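Local coordinates for probable starch synthase 4, chloroplastic/amyloplastic (Arabidopsis thaliana, PDB 6GNE), which belongs to the starch synthase family of GT-B-fold glycosyltransferases and binds ADP and a glycan in the cleft between its two Rossmann-like domains, and a further glycan at a separate site, at residues A[331-345]-A[362-376]. Numbering follows the deposited sequence.
With ADP (adenosine-5'-diphosphate), chain F.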
# COMPACT_ATOMS: atom_id res chain seq x y z
N ILE A 331 -1.45 23.60 4.67
CA ILE A 331 -2.28 24.33 3.75
C ILE A 331 -2.06 25.83 3.99
O ILE A 331 -1.74 26.57 3.06
CB ILE A 331 -3.76 23.97 3.89
CG1 ILE A 331 -4.02 22.56 3.37
CG2 ILE A 331 -4.64 24.94 3.09
CD1 ILE A 331 -5.34 21.96 3.84
N TYR A 332 -2.23 26.25 5.24
CA TYR A 332 -2.13 27.66 5.59
C TYR A 332 -0.71 28.19 5.48
O TYR A 332 -0.51 29.32 5.07
CB TYR A 332 -2.71 27.94 7.00
CG TYR A 332 -4.17 27.64 7.08
CD1 TYR A 332 -5.09 28.57 6.69
CD2 TYR A 332 -4.63 26.38 7.52
CE1 TYR A 332 -6.45 28.30 6.77
CE2 TYR A 332 -5.98 26.08 7.61
CZ TYR A 332 -6.90 27.05 7.23
OH TYR A 332 -8.26 26.83 7.30
N ARG A 333 0.26 27.38 5.84
CA ARG A 333 1.64 27.82 5.80
C ARG A 333 2.12 28.04 4.35
O ARG A 333 2.83 29.01 4.04
CB ARG A 333 2.55 26.82 6.52
CG ARG A 333 3.96 27.32 6.74
CD ARG A 333 3.95 28.63 7.52
NE ARG A 333 5.25 28.91 8.10
CZ ARG A 333 5.50 29.92 8.92
NH1 ARG A 333 4.54 30.77 9.27
NH2 ARG A 333 6.71 30.07 9.43
N THR A 334 1.74 27.11 3.48
CA THR A 334 2.04 27.17 2.08
C THR A 334 1.51 28.47 1.51
O THR A 334 2.22 29.17 0.77
CB THR A 334 1.43 25.99 1.33
OG1 THR A 334 2.09 24.78 1.70
CG2 THR A 334 1.54 26.18 -0.17
N LEU A 335 0.26 28.76 1.83
CA LEU A 335 -0.36 30.00 1.45
C LEU A 335 0.40 31.23 2.03
O LEU A 335 0.68 32.19 1.32
CB LEU A 335 -1.80 29.98 1.92
CG LEU A 335 -2.67 31.18 1.58
CD1 LEU A 335 -2.78 31.31 0.08
CD2 LEU A 335 -4.02 31.03 2.19
N GLU A 336 0.74 31.19 3.31
CA GLU A 336 1.46 32.28 3.96
C GLU A 336 2.81 32.56 3.27
O GLU A 336 3.21 33.71 3.12
CB GLU A 336 1.67 31.95 5.45
CG GLU A 336 2.32 33.06 6.25
CD GLU A 336 2.37 32.77 7.73
OE1 GLU A 336 2.13 31.61 8.16
OE2 GLU A 336 2.73 33.69 8.48
N LEU A 337 3.48 31.49 2.85
CA LEU A 337 4.79 31.56 2.22
C LEU A 337 4.73 31.93 0.73
O LEU A 337 5.78 32.01 0.09
CB LEU A 337 5.55 30.24 2.40
CG LEU A 337 6.58 30.12 3.55
CD1 LEU A 337 6.08 30.67 4.85
CD2 LEU A 337 6.96 28.66 3.75
N GLY A 338 3.52 32.14 0.18
CA GLY A 338 3.33 32.56 -1.20
C GLY A 338 3.29 31.44 -2.22
O GLY A 338 3.65 31.65 -3.37
N GLY A 339 2.89 30.23 -1.79
CA GLY A 339 2.71 29.10 -2.69
C GLY A 339 1.25 28.78 -2.85
O GLY A 339 0.40 29.44 -2.25
N GLN A 340 0.96 27.79 -3.67
CA GLN A 340 -0.37 27.22 -3.86
C GLN A 340 -0.40 25.79 -3.34
O GLN A 340 0.63 25.16 -3.19
CB GLN A 340 -0.74 27.22 -5.34
CG GLN A 340 -0.66 28.60 -6.00
CD GLN A 340 -0.96 28.57 -7.49
OE1 GLN A 340 -0.44 27.73 -8.21
NE2 GLN A 340 -1.78 29.51 -7.96
N PHE A 341 -1.59 25.30 -3.03
CA PHE A 341 -1.78 23.99 -2.41
C PHE A 341 -3.00 23.24 -3.01
O PHE A 341 -4.11 23.78 -3.04
CB PHE A 341 -1.98 24.17 -0.92
CG PHE A 341 -1.73 22.93 -0.12
CD1 PHE A 341 -2.67 21.92 -0.06
CD2 PHE A 341 -0.55 22.78 0.56
CE1 PHE A 341 -2.43 20.76 0.66
CE2 PHE A 341 -0.29 21.61 1.28
CZ PHE A 341 -1.22 20.60 1.33
N VAL A 342 -2.77 22.00 -3.42
CA VAL A 342 -3.81 21.11 -3.91
C VAL A 342 -3.83 19.85 -3.07
O VAL A 342 -2.85 19.13 -3.05
CB VAL A 342 -3.58 20.70 -5.38
CG1 VAL A 342 -4.65 19.75 -5.83
CG2 VAL A 342 -3.69 21.93 -6.26
N LEU A 343 -4.95 19.59 -2.40
CA LEU A 343 -5.13 18.38 -1.61
C LEU A 343 -6.11 17.47 -2.35
O LEU A 343 -7.20 17.90 -2.76
CB LEU A 343 -5.68 18.68 -0.22
CG LEU A 343 -6.04 17.50 0.69
CD1 LEU A 343 -4.81 16.64 0.98
CD2 LEU A 343 -6.59 17.98 2.00
N LEU A 344 -5.72 16.22 -2.48
CA LEU A 344 -6.62 15.17 -2.90
C LEU A 344 -6.61 14.10 -1.81
O LEU A 344 -5.62 13.44 -1.60
CB LEU A 344 -6.16 14.58 -4.23
CG LEU A 344 -6.95 13.41 -4.78
CD1 LEU A 344 -8.40 13.81 -4.94
CD2 LEU A 344 -6.33 13.02 -6.12
N GLY A 345 -7.72 13.97 -1.10
CA GLY A 345 -7.79 12.95 -0.05
C GLY A 345 -9.18 12.83 0.52
O GLY A 345 -9.94 13.79 0.47
N GLN A 362 -14.07 27.39 2.92
CA GLN A 362 -13.22 28.57 3.15
C GLN A 362 -12.45 29.00 1.86
O GLN A 362 -12.23 30.20 1.63
CB GLN A 362 -12.25 28.27 4.31
CG GLN A 362 -11.78 29.47 5.10
CD GLN A 362 -11.17 29.09 6.45
OE1 GLN A 362 -11.85 28.99 7.45
NE2 GLN A 362 -9.88 28.86 6.46
N PHE A 363 -12.06 28.01 1.04
CA PHE A 363 -11.29 28.21 -0.20
C PHE A 363 -12.02 27.82 -1.52
O PHE A 363 -11.35 27.61 -2.53
CB PHE A 363 -9.95 27.45 -0.09
CG PHE A 363 -9.01 27.94 1.01
CD1 PHE A 363 -8.42 29.21 0.96
CD2 PHE A 363 -8.70 27.14 2.09
CE1 PHE A 363 -7.59 29.66 1.98
CE2 PHE A 363 -7.84 27.57 3.09
CZ PHE A 363 -7.31 28.84 3.06
N LYS A 364 -13.35 27.75 -1.52
CA LYS A 364 -14.17 27.27 -2.70
C LYS A 364 -13.57 27.57 -4.09
O LYS A 364 -13.31 26.63 -4.89
CB LYS A 364 -15.58 27.88 -2.68
CG LYS A 364 -16.66 27.21 -1.83
CD LYS A 364 -17.93 28.07 -1.84
CE LYS A 364 -18.82 27.84 -0.62
NZ LYS A 364 -19.51 26.52 -0.66
N SER A 365 -13.41 28.87 -4.36
CA SER A 365 -12.80 29.36 -5.61
C SER A 365 -11.67 30.34 -5.32
O SER A 365 -11.57 31.40 -5.93
CB SER A 365 -13.85 29.97 -6.53
OG SER A 365 -14.52 31.00 -5.86
N HIS A 366 -10.82 29.99 -4.35
CA HIS A 366 -9.60 30.73 -4.06
C HIS A 366 -8.61 30.53 -5.20
O HIS A 366 -8.56 29.46 -5.83
CB HIS A 366 -8.95 30.25 -2.75
CG HIS A 366 -7.99 31.23 -2.15
ND1 HIS A 366 -6.62 31.06 -2.21
CD2 HIS A 366 -8.19 32.40 -1.50
CE1 HIS A 366 -6.02 32.07 -1.61
NE2 HIS A 366 -6.95 32.89 -1.15
N ASP A 367 -7.81 31.55 -5.44
CA ASP A 367 -6.81 31.49 -6.49
C ASP A 367 -5.67 30.49 -6.26
O ASP A 367 -5.04 30.07 -7.23
CB ASP A 367 -6.18 32.87 -6.70
CG ASP A 367 -7.08 33.84 -7.39
OD1 ASP A 367 -8.23 33.51 -7.75
OD2 ASP A 367 -6.59 34.98 -7.53
N HIS A 368 -5.37 30.15 -5.00
CA HIS A 368 -4.16 29.41 -4.64
C HIS A 368 -4.38 28.11 -3.84
O HIS A 368 -3.44 27.37 -3.66
CB HIS A 368 -3.21 30.36 -3.88
CG HIS A 368 -2.96 31.66 -4.58
ND1 HIS A 368 -1.90 31.86 -5.44
CD2 HIS A 368 -3.67 32.82 -4.58
CE1 HIS A 368 -1.96 33.09 -5.93
NE2 HIS A 368 -3.03 33.69 -5.42
N VAL A 369 -5.58 27.83 -3.36
CA VAL A 369 -5.83 26.62 -2.58
C VAL A 369 -7.08 25.90 -3.06
O VAL A 369 -8.14 26.50 -3.13
CB VAL A 369 -5.96 26.96 -1.08
CG1 VAL A 369 -6.25 25.71 -0.26
CG2 VAL A 369 -4.65 27.55 -0.59
N ARG A 370 -6.95 24.61 -3.37
CA ARG A 370 -8.12 23.78 -3.69
C ARG A 370 -8.02 22.44 -3.00
O ARG A 370 -6.96 21.84 -2.99
CB ARG A 370 -8.29 23.58 -5.19
CG ARG A 370 -9.67 23.06 -5.59
CD ARG A 370 -10.78 24.11 -5.63
NE ARG A 370 -10.55 25.14 -6.64
CZ ARG A 370 -10.15 26.40 -6.40
NH1 ARG A 370 -9.92 26.83 -5.15
NH2 ARG A 370 -9.95 27.27 -7.42
N LEU A 371 -9.12 22.01 -2.40
CA LEU A 371 -9.21 20.74 -1.68
C LEU A 371 -10.20 19.87 -2.41
O LEU A 371 -11.31 20.29 -2.67
CB LEU A 371 -9.70 20.98 -0.25
CG LEU A 371 -8.61 21.31 0.76
CD1 LEU A 371 -7.89 22.57 0.39
CD2 LEU A 371 -9.21 21.46 2.15
N LEU A 372 -9.78 18.65 -2.72
CA LEU A 372 -10.61 17.71 -3.48
C LEU A 372 -10.86 16.48 -2.59
O LEU A 372 -10.05 15.56 -2.52
CB LEU A 372 -9.89 17.36 -4.78
CG LEU A 372 -9.74 18.59 -5.69
CD1 LEU A 372 -8.59 18.39 -6.68
CD2 LEU A 372 -11.04 18.93 -6.41
N LEU A 373 -11.95 16.54 -1.85
CA LEU A 373 -12.22 15.57 -0.79
C LEU A 373 -12.88 14.33 -1.34
O LEU A 373 -14.09 14.16 -1.22
CB LEU A 373 -13.03 16.21 0.33
CG LEU A 373 -12.34 17.44 0.96
CD1 LEU A 373 -13.15 17.94 2.16
CD2 LEU A 373 -10.88 17.19 1.33
N LYS A 374 -12.08 13.49 -1.98
CA LYS A 374 -12.54 12.29 -2.67
C LYS A 374 -11.36 11.40 -3.11
O LYS A 374 -10.23 11.86 -3.14
CB LYS A 374 -13.37 12.67 -3.91
CG LYS A 374 -12.57 13.43 -4.97
CD LYS A 374 -13.44 14.01 -6.07
CE LYS A 374 -12.57 14.44 -7.23
NZ LYS A 374 -13.39 15.01 -8.31
N TYR A 375 -11.66 10.14 -3.43
CA TYR A 375 -10.73 9.23 -4.08
C TYR A 375 -10.86 9.48 -5.58
O TYR A 375 -11.95 9.43 -6.07
CB TYR A 375 -11.05 7.74 -3.76
CG TYR A 375 -9.98 6.85 -4.29
CD1 TYR A 375 -8.79 6.67 -3.57
CD2 TYR A 375 -10.09 6.26 -5.57
CE1 TYR A 375 -7.74 5.91 -4.07
CE2 TYR A 375 -9.04 5.52 -6.09
CZ TYR A 375 -7.86 5.34 -5.32
OH TYR A 375 -6.81 4.59 -5.82
N ASP A 376 -9.78 9.80 -6.28
CA ASP A 376 -9.83 9.97 -7.74
C ASP A 376 -8.47 9.63 -8.38
O ASP A 376 -7.49 10.37 -8.24
CB ASP A 376 -10.25 11.40 -8.10
CG ASP A 376 -10.52 11.60 -9.58
OD1 ASP A 376 -9.85 11.00 -10.44
OD2 ASP A 376 -11.39 12.43 -9.91
PB ADP F . -1.45 3.95 2.32
O1B ADP F . -1.21 2.51 1.95
O2B ADP F . -2.67 4.60 1.75
O3B ADP F . -1.37 4.14 3.82
PA ADP F . 0.71 4.37 0.45
O1A ADP F . 1.58 5.57 0.18
O2A ADP F . 1.46 3.09 0.71
O3A ADP F . -0.23 4.79 1.69
O5' ADP F . -0.30 4.10 -0.76
C5' ADP F . -1.23 5.08 -1.22
C4' ADP F . -1.72 4.86 -2.66
O4' ADP F . -3.09 5.28 -2.78
C3' ADP F . -0.99 5.70 -3.69
O3' ADP F . -1.07 5.05 -4.95
C2' ADP F . -1.80 6.97 -3.75
O2' ADP F . -1.64 7.67 -4.97
C1' ADP F . -3.19 6.42 -3.63
N9 ADP F . -4.16 7.37 -3.02
C8 ADP F . -4.29 7.67 -1.72
N7 ADP F . -5.31 8.53 -1.53
C5 ADP F . -5.85 8.80 -2.73
C6 ADP F . -6.97 9.64 -3.26
N6 ADP F . -7.71 10.40 -2.42
N1 ADP F . -7.19 9.62 -4.61
C2 ADP F . -6.41 8.87 -5.44
N3 ADP F . -5.40 8.10 -5.01
C4 ADP F . -5.08 8.03 -3.70
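L335 meets F363 and H366 through a side chain whose CG lies anti to the backbone N (chi1 -178°), extending the branch toward 362-376, where chi2 (62°) turns CD2 to F363 CE1 at 3.8 Å and CD1 to H366 CE1. The ring of F363, its CG anti to the carbonyl carbon (chi1 -63°), lies against helix residues I331, Y332 and L335, with V369 CG1 over one face, offset toward the rim, and Y332 CE1 at its edge. I331 CG2 packs 3.8 Å from V369 CG1, continuing this apolar seam, and a weak hydrogen bond from Q362 NE2 to Y332 OH (2.7 Å) borders it.

Next to this seam the two strands illustrate parallel pairing. F341 N donates to H368 O (2.8 Å), F341 O accepts from R370 N, L343 N donates to R370 O, and L343 O accepts from L372 N (2.7 Å); G345 N to L372 O closes the ladder. F341, L343, V369 and L371 point to the face covered by helices 324-336 and 350-362, whereas V342, L344, R370 and L372 occupy the other face. There R370 turns its guanidinium end-on to H366 O, which NH1 and NH2 both grip, and NH2 also bonds L300 O.

At the C-terminal ends of the strands the pairing opens into the ADP pocket. K374 O accepts from ADP N6 (3.0 Å) and D376 N donates to ADP N1 (3.1 Å), so backbone atoms read the adenine edge, while Y375 lays a ring face against the base and L344 CG packs near N1.

In the fold, strand 340-346, helix 350-362 and strand 369-372 form a beta-alpha-beta unit. Strand 369-372 is outermost in the six-stranded parallel sheet, and strand 311-317 flanks 340-346 on its other side.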